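Local coordinates for peptidoglycan-recognition protein LB (Drosophila melanogaster, PDB 7NSZ), which hydrolyses the amide bond between N-acetylmuramoyl and L-alanine in bacterial peptidoglycan with a bound zinc ion and probably scavenges biologically active peptidoglycan by cutting it into inactive fragments, at residues Y40-V51 / K109-R120. The protein carries 1 engineered substitution. Residues are numbered along the deposited sequence; the frame is centred on the assembly and turned at random.
Sequences YVIIHHSYMPAV and KSVGIVLIGDWR. With ZN (zinc ion), chain B.
At His45 and Ser46, where the strand gives way to loop, both side chains accept a backbone N-H from across. His45 ND1 takes the amide of Trp119 at 3.0 Å, almost perfectly straight (178°) and in the imidazole plane; with CG turned between backbone N and carbonyl carbon (chi1 74°), the ring is carried to that loop. Ser46 OG works both ways: it accepts Gly117 N at 2.8 Å and donates to Pro49 O at 2.7 Å, closing the turn around the cis peptide before Pro49 and tying it to the loop opposite. Tyr47 N reaches Gly117 O at 2.9 Å from above the carbonyl plane, and a water bridges the amides of Val51 and Asp118. Asp118, gripped side-on by NE and NH2 of Arg120, brings OD1 to the edge of the Tyr47 ring, the carboxylate and ring planes 68° apart.

Behind these loops, strands 40-45 and 110-115 run parallel as interior neighbours in the mixed sheet of the amidase fold, joined by alternating bonds such as Ile113 N to Ile42 O at 2.9 Å. On one face His44 binds zinc through ND1 (2.1 Å), together with His154 and Cys162, while its NE2 is hydrogen-bonded to His102. Gly112 lies beside the imidazole, and Val114 reaches Phe80, the engineered residue.

The other face is apolar except for His45: Val41 CG1 meets Ile113 CD1 at 3.7 Å, Ile43 lies alongside Ile113, and helix 126-142 packs against Ile113 and Leu115. Farther out, Val51 CG2 presses on the edge of the Trp119 indole at CH2 (3.6 Å), whereas Lys109 runs beside Tyr40 at the opposite end.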
loop_
_atom_site.group_PDB
_atom_site.type_symbol
_atom_site.label_atom_id
_atom_site.label_comp_id
_atom_site.label_asym_id
_atom_site.label_seq_id
_atom_site.Cartn_x
_atom_site.Cartn_y
_atom_site.Cartn_z
ATOM N N TYR A 40 9.184 -4.280 -7.060
ATOM C CA TYR A 40 7.788 -3.917 -7.373
ATOM C C TYR A 40 7.172 -3.046 -6.296
ATOM O O TYR A 40 7.476 -3.157 -5.087
ATOM C CB TYR A 40 6.919 -5.159 -7.499
ATOM C CG TYR A 40 7.343 -6.063 -8.628
ATOM C CD1 TYR A 40 8.240 -7.089 -8.407
ATOM C CD2 TYR A 40 6.929 -5.806 -9.933
ATOM C CE1 TYR A 40 8.658 -7.912 -9.447
ATOM C CE2 TYR A 40 7.339 -6.618 -10.979
ATOM C CZ TYR A 40 8.198 -7.652 -10.730
ATOM O OH TYR A 40 8.547 -8.416 -11.822
ATOM N N VAL A 41 6.267 -2.208 -6.767
ATOM C CA VAL A 41 5.325 -1.439 -5.925
ATOM C C VAL A 41 3.938 -1.849 -6.378
ATOM O O VAL A 41 3.636 -1.725 -7.584
ATOM C CB VAL A 41 5.535 0.072 -6.024
ATOM C CG1 VAL A 41 4.485 0.825 -5.247
ATOM C CG2 VAL A 41 6.926 0.481 -5.619
ATOM N N ILE A 42 3.124 -2.332 -5.448
ATOM C CA ILE A 42 1.735 -2.762 -5.768
ATOM C C ILE A 42 0.787 -1.821 -5.072
ATOM O O ILE A 42 0.832 -1.642 -3.838
ATOM C CB ILE A 42 1.426 -4.193 -5.335
ATOM C CG1 ILE A 42 2.545 -5.166 -5.642
ATOM C CG2 ILE A 42 0.087 -4.654 -5.850
ATOM C CD1 ILE A 42 2.858 -5.309 -7.056
ATOM N N ILE A 43 -0.124 -1.243 -5.828
ATOM C CA ILE A 43 -1.143 -0.311 -5.312
ATOM C C ILE A 43 -2.459 -1.011 -5.063
ATOM O O ILE A 43 -2.913 -1.814 -5.904
ATOM C CB ILE A 43 -1.351 0.884 -6.277
ATOM C CG1 ILE A 43 -0.043 1.602 -6.582
ATOM C CG2 ILE A 43 -2.406 1.814 -5.767
ATOM C CD1 ILE A 43 0.676 2.161 -5.382
ATOM N N HIS A 44 -3.060 -0.706 -3.938
ATOM C CA HIS A 44 -4.357 -1.216 -3.453
ATOM C C HIS A 44 -5.269 -0.083 -3.070
ATOM O O HIS A 44 -4.790 1.033 -2.725
ATOM C CB HIS A 44 -4.144 -2.148 -2.219
ATOM C CG HIS A 44 -3.167 -3.233 -2.445
ATOM N ND1 HIS A 44 -3.630 -4.495 -2.816
ATOM C CD2 HIS A 44 -1.847 -3.366 -2.293
ATOM C CE1 HIS A 44 -2.641 -5.318 -2.894
ATOM N NE2 HIS A 44 -1.490 -4.678 -2.594
ATOM N N HIS A 45 -6.580 -0.373 -3.004
ATOM C CA HIS A 45 -7.526 0.400 -2.202
ATOM C C HIS A 45 -8.001 -0.486 -1.056
ATOM O O HIS A 45 -7.830 -1.716 -1.091
ATOM C CB HIS A 45 -8.702 1.041 -2.969
ATOM C CG HIS A 45 -9.756 0.079 -3.397
ATOM N ND1 HIS A 45 -10.952 0.586 -3.863
ATOM C CD2 HIS A 45 -9.806 -1.249 -3.523
ATOM C CE1 HIS A 45 -11.697 -0.436 -4.218
ATOM N NE2 HIS A 45 -11.038 -1.535 -4.088
ATOM N N SER A 46 -8.575 0.128 -0.039
ATOM C CA SER A 46 -9.054 -0.683 1.097
ATOM C C SER A 46 -10.480 -1.178 0.855
ATOM O O SER A 46 -10.830 -2.248 1.396
ATOM C CB SER A 46 -8.982 0.055 2.428
ATOM O OG SER A 46 -9.767 1.239 2.429
ATOM N N TYR A 47 -11.270 -0.413 0.115
ATOM C CA TYR A 47 -12.747 -0.580 -0.123
ATOM C C TYR A 47 -13.545 -0.254 1.147
ATOM O O TYR A 47 -14.330 0.685 1.132
ATOM C CB TYR A 47 -13.067 -1.948 -0.734
ATOM C CG TYR A 47 -14.544 -2.152 -0.910
ATOM C CD1 TYR A 47 -15.269 -1.360 -1.789
ATOM C CD2 TYR A 47 -15.237 -2.967 -0.032
ATOM C CE1 TYR A 47 -16.650 -1.456 -1.853
ATOM C CE2 TYR A 47 -16.620 -3.085 -0.091
ATOM C CZ TYR A 47 -17.323 -2.301 -0.989
ATOM O OH TYR A 47 -18.684 -2.425 -1.079
ATOM N N MET A 48 -13.319 -1.031 2.194
ATOM C CA MET A 48 -13.802 -0.754 3.562
ATOM C C MET A 48 -12.611 -1.007 4.468
ATOM O O MET A 48 -12.022 -2.085 4.407
ATOM C CB MET A 48 -14.969 -1.678 3.951
ATOM C CG MET A 48 -16.188 -1.522 3.037
ATOM S SD MET A 48 -17.570 -2.648 3.462
ATOM C CE MET A 48 -18.297 -1.753 4.833
ATOM N N PRO A 49 -12.168 -0.030 5.281
ATOM C CA PRO A 49 -12.823 1.258 5.502
ATOM C C PRO A 49 -12.902 2.212 4.310
ATOM O O PRO A 49 -12.135 2.128 3.354
ATOM C CB PRO A 49 -11.910 1.978 6.497
ATOM C CG PRO A 49 -11.027 0.934 7.079
ATOM C CD PRO A 49 -10.983 -0.218 6.114
ATOM N N ALA A 50 -13.866 3.103 4.379
ATOM C CA ALA A 50 -14.046 4.180 3.401
ATOM C C ALA A 50 -13.007 5.298 3.582
ATOM O O ALA A 50 -12.223 5.285 4.556
ATOM C CB ALA A 50 -15.437 4.749 3.563
ATOM N N VAL A 51 -12.984 6.263 2.683
ATOM C CA VAL A 51 -12.063 7.417 2.772
ATOM C C VAL A 51 -12.173 8.075 4.145
ATOM O O VAL A 51 -13.244 8.177 4.720
ATOM C CB VAL A 51 -12.339 8.408 1.638
ATOM C CG1 VAL A 51 -13.750 8.993 1.753
ATOM C CG2 VAL A 51 -11.273 9.510 1.589
ATOM N N LYS A 109 8.755 -9.326 -2.452
ATOM C CA LYS A 109 9.538 -8.558 -3.458
ATOM C C LYS A 109 8.821 -7.254 -3.825
ATOM O O LYS A 109 9.005 -6.709 -4.929
ATOM C CB LYS A 109 9.758 -9.429 -4.698
ATOM C CG LYS A 109 8.484 -9.913 -5.357
ATOM C CD LYS A 109 8.662 -10.691 -6.669
ATOM C CE LYS A 109 9.350 -12.020 -6.476
ATOM N NZ LYS A 109 8.485 -13.033 -5.830
ATOM N N SER A 110 8.024 -6.697 -2.905
ATOM C CA SER A 110 7.213 -5.513 -3.220
ATOM C C SER A 110 7.022 -4.641 -1.991
ATOM O O SER A 110 7.148 -5.132 -0.849
ATOM C CB SER A 110 5.937 -5.906 -3.849
ATOM O OG SER A 110 4.989 -6.450 -2.892
ATOM N N VAL A 111 6.644 -3.405 -2.279
ATOM C CA VAL A 111 6.015 -2.508 -1.314
ATOM C C VAL A 111 4.558 -2.484 -1.697
ATOM O O VAL A 111 4.206 -2.011 -2.786
ATOM C CB VAL A 111 6.661 -1.120 -1.314
ATOM C CG1 VAL A 111 6.034 -0.216 -0.293
ATOM C CG2 VAL A 111 8.140 -1.222 -1.155
ATOM N N GLY A 112 3.706 -2.928 -0.787
ATOM C CA GLY A 112 2.250 -2.877 -0.941
ATOM C C GLY A 112 1.670 -1.640 -0.282
ATOM O O GLY A 112 1.742 -1.551 0.952
ATOM N N ILE A 113 1.051 -0.743 -1.047
ATOM C CA ILE A 113 0.581 0.555 -0.541
ATOM C C ILE A 113 -0.920 0.591 -0.681
ATOM O O ILE A 113 -1.387 0.406 -1.830
ATOM C CB ILE A 113 1.223 1.733 -1.306
ATOM C CG1 ILE A 113 2.750 1.689 -1.249
ATOM C CG2 ILE A 113 0.681 3.072 -0.804
ATOM C CD1 ILE A 113 3.438 2.692 -2.220
ATOM N N VAL A 114 -1.655 0.736 0.396
ATOM C CA VAL A 114 -3.130 0.854 0.329
ATOM C C VAL A 114 -3.505 2.326 0.466
ATOM O O VAL A 114 -3.130 3.032 1.397
ATOM C CB VAL A 114 -3.825 -0.032 1.378
ATOM C CG1 VAL A 114 -3.521 0.354 2.815
ATOM C CG2 VAL A 114 -5.325 -0.046 1.137
ATOM N N LEU A 115 -4.319 2.801 -0.473
ATOM C CA LEU A 115 -4.969 4.107 -0.379
ATOM C C LEU A 115 -6.320 3.879 0.280
ATOM O O LEU A 115 -7.176 3.213 -0.301
ATOM C CB LEU A 115 -5.096 4.803 -1.740
ATOM C CG LEU A 115 -3.857 5.572 -2.180
ATOM C CD1 LEU A 115 -2.720 4.701 -2.602
ATOM C CD2 LEU A 115 -4.222 6.540 -3.338
ATOM N N ILE A 116 -6.484 4.294 1.518
ATOM C CA ILE A 116 -7.705 3.996 2.296
ATOM C C ILE A 116 -8.901 4.620 1.562
ATOM O O ILE A 116 -8.863 5.796 1.142
ATOM C CB ILE A 116 -7.586 4.504 3.747
ATOM C CG1 ILE A 116 -6.451 3.768 4.462
ATOM C CG2 ILE A 116 -8.888 4.371 4.514
ATOM C CD1 ILE A 116 -5.961 4.448 5.716
ATOM N N GLY A 117 -9.912 3.801 1.326
ATOM C CA GLY A 117 -11.167 4.227 0.679
ATOM C C GLY A 117 -11.535 3.276 -0.421
ATOM O O GLY A 117 -10.825 2.296 -0.711
ATOM N N ASP A 118 -12.689 3.596 -1.013
ATOM C CA ASP A 118 -13.245 2.899 -2.181
ATOM C C ASP A 118 -12.978 3.775 -3.406
ATOM O O ASP A 118 -13.630 4.824 -3.500
ATOM C CB ASP A 118 -14.743 2.626 -1.983
ATOM C CG ASP A 118 -15.446 2.070 -3.221
ATOM O OD1 ASP A 118 -14.784 1.586 -4.151
ATOM O OD2 ASP A 118 -16.715 2.038 -3.189
ATOM N N TRP A 119 -12.094 3.352 -4.292
ATOM C CA TRP A 119 -11.650 4.169 -5.457
ATOM C C TRP A 119 -12.019 3.501 -6.795
ATOM O O TRP A 119 -11.346 3.620 -7.803
ATOM C CB TRP A 119 -10.170 4.490 -5.294
ATOM C CG TRP A 119 -9.852 5.164 -3.981
ATOM C CD1 TRP A 119 -9.049 4.670 -2.979
ATOM C CD2 TRP A 119 -10.426 6.365 -3.446
ATOM N NE1 TRP A 119 -9.018 5.518 -1.927
ATOM C CE2 TRP A 119 -9.878 6.564 -2.156
ATOM C CE3 TRP A 119 -11.318 7.323 -3.948
ATOM C CZ2 TRP A 119 -10.182 7.642 -1.361
ATOM C CZ3 TRP A 119 -11.653 8.385 -3.157
ATOM C CH2 TRP A 119 -11.083 8.566 -1.898
ATOM N N ARG A 120 -13.149 2.803 -6.746
ATOM C CA ARG A 120 -13.758 2.230 -7.983
ATOM C C ARG A 120 -14.144 3.320 -8.980
ATOM O O ARG A 120 -13.809 3.130 -10.132
ATOM C CB ARG A 120 -14.951 1.359 -7.596
ATOM C CG ARG A 120 -14.501 0.017 -7.041
ATOM C CD ARG A 120 -15.710 -0.814 -6.655
ATOM N NE ARG A 120 -16.492 -0.110 -5.658
ATOM C CZ ARG A 120 -17.819 -0.141 -5.541
ATOM N NH1 ARG A 120 -18.546 -0.913 -6.329
ATOM N NH2 ARG A 120 -18.416 0.586 -4.615
HETATM ZN ZN ZN B . -5.587 -5.029 -3.232
HETATM O O HOH W 1 -14.410 5.645 0.207
#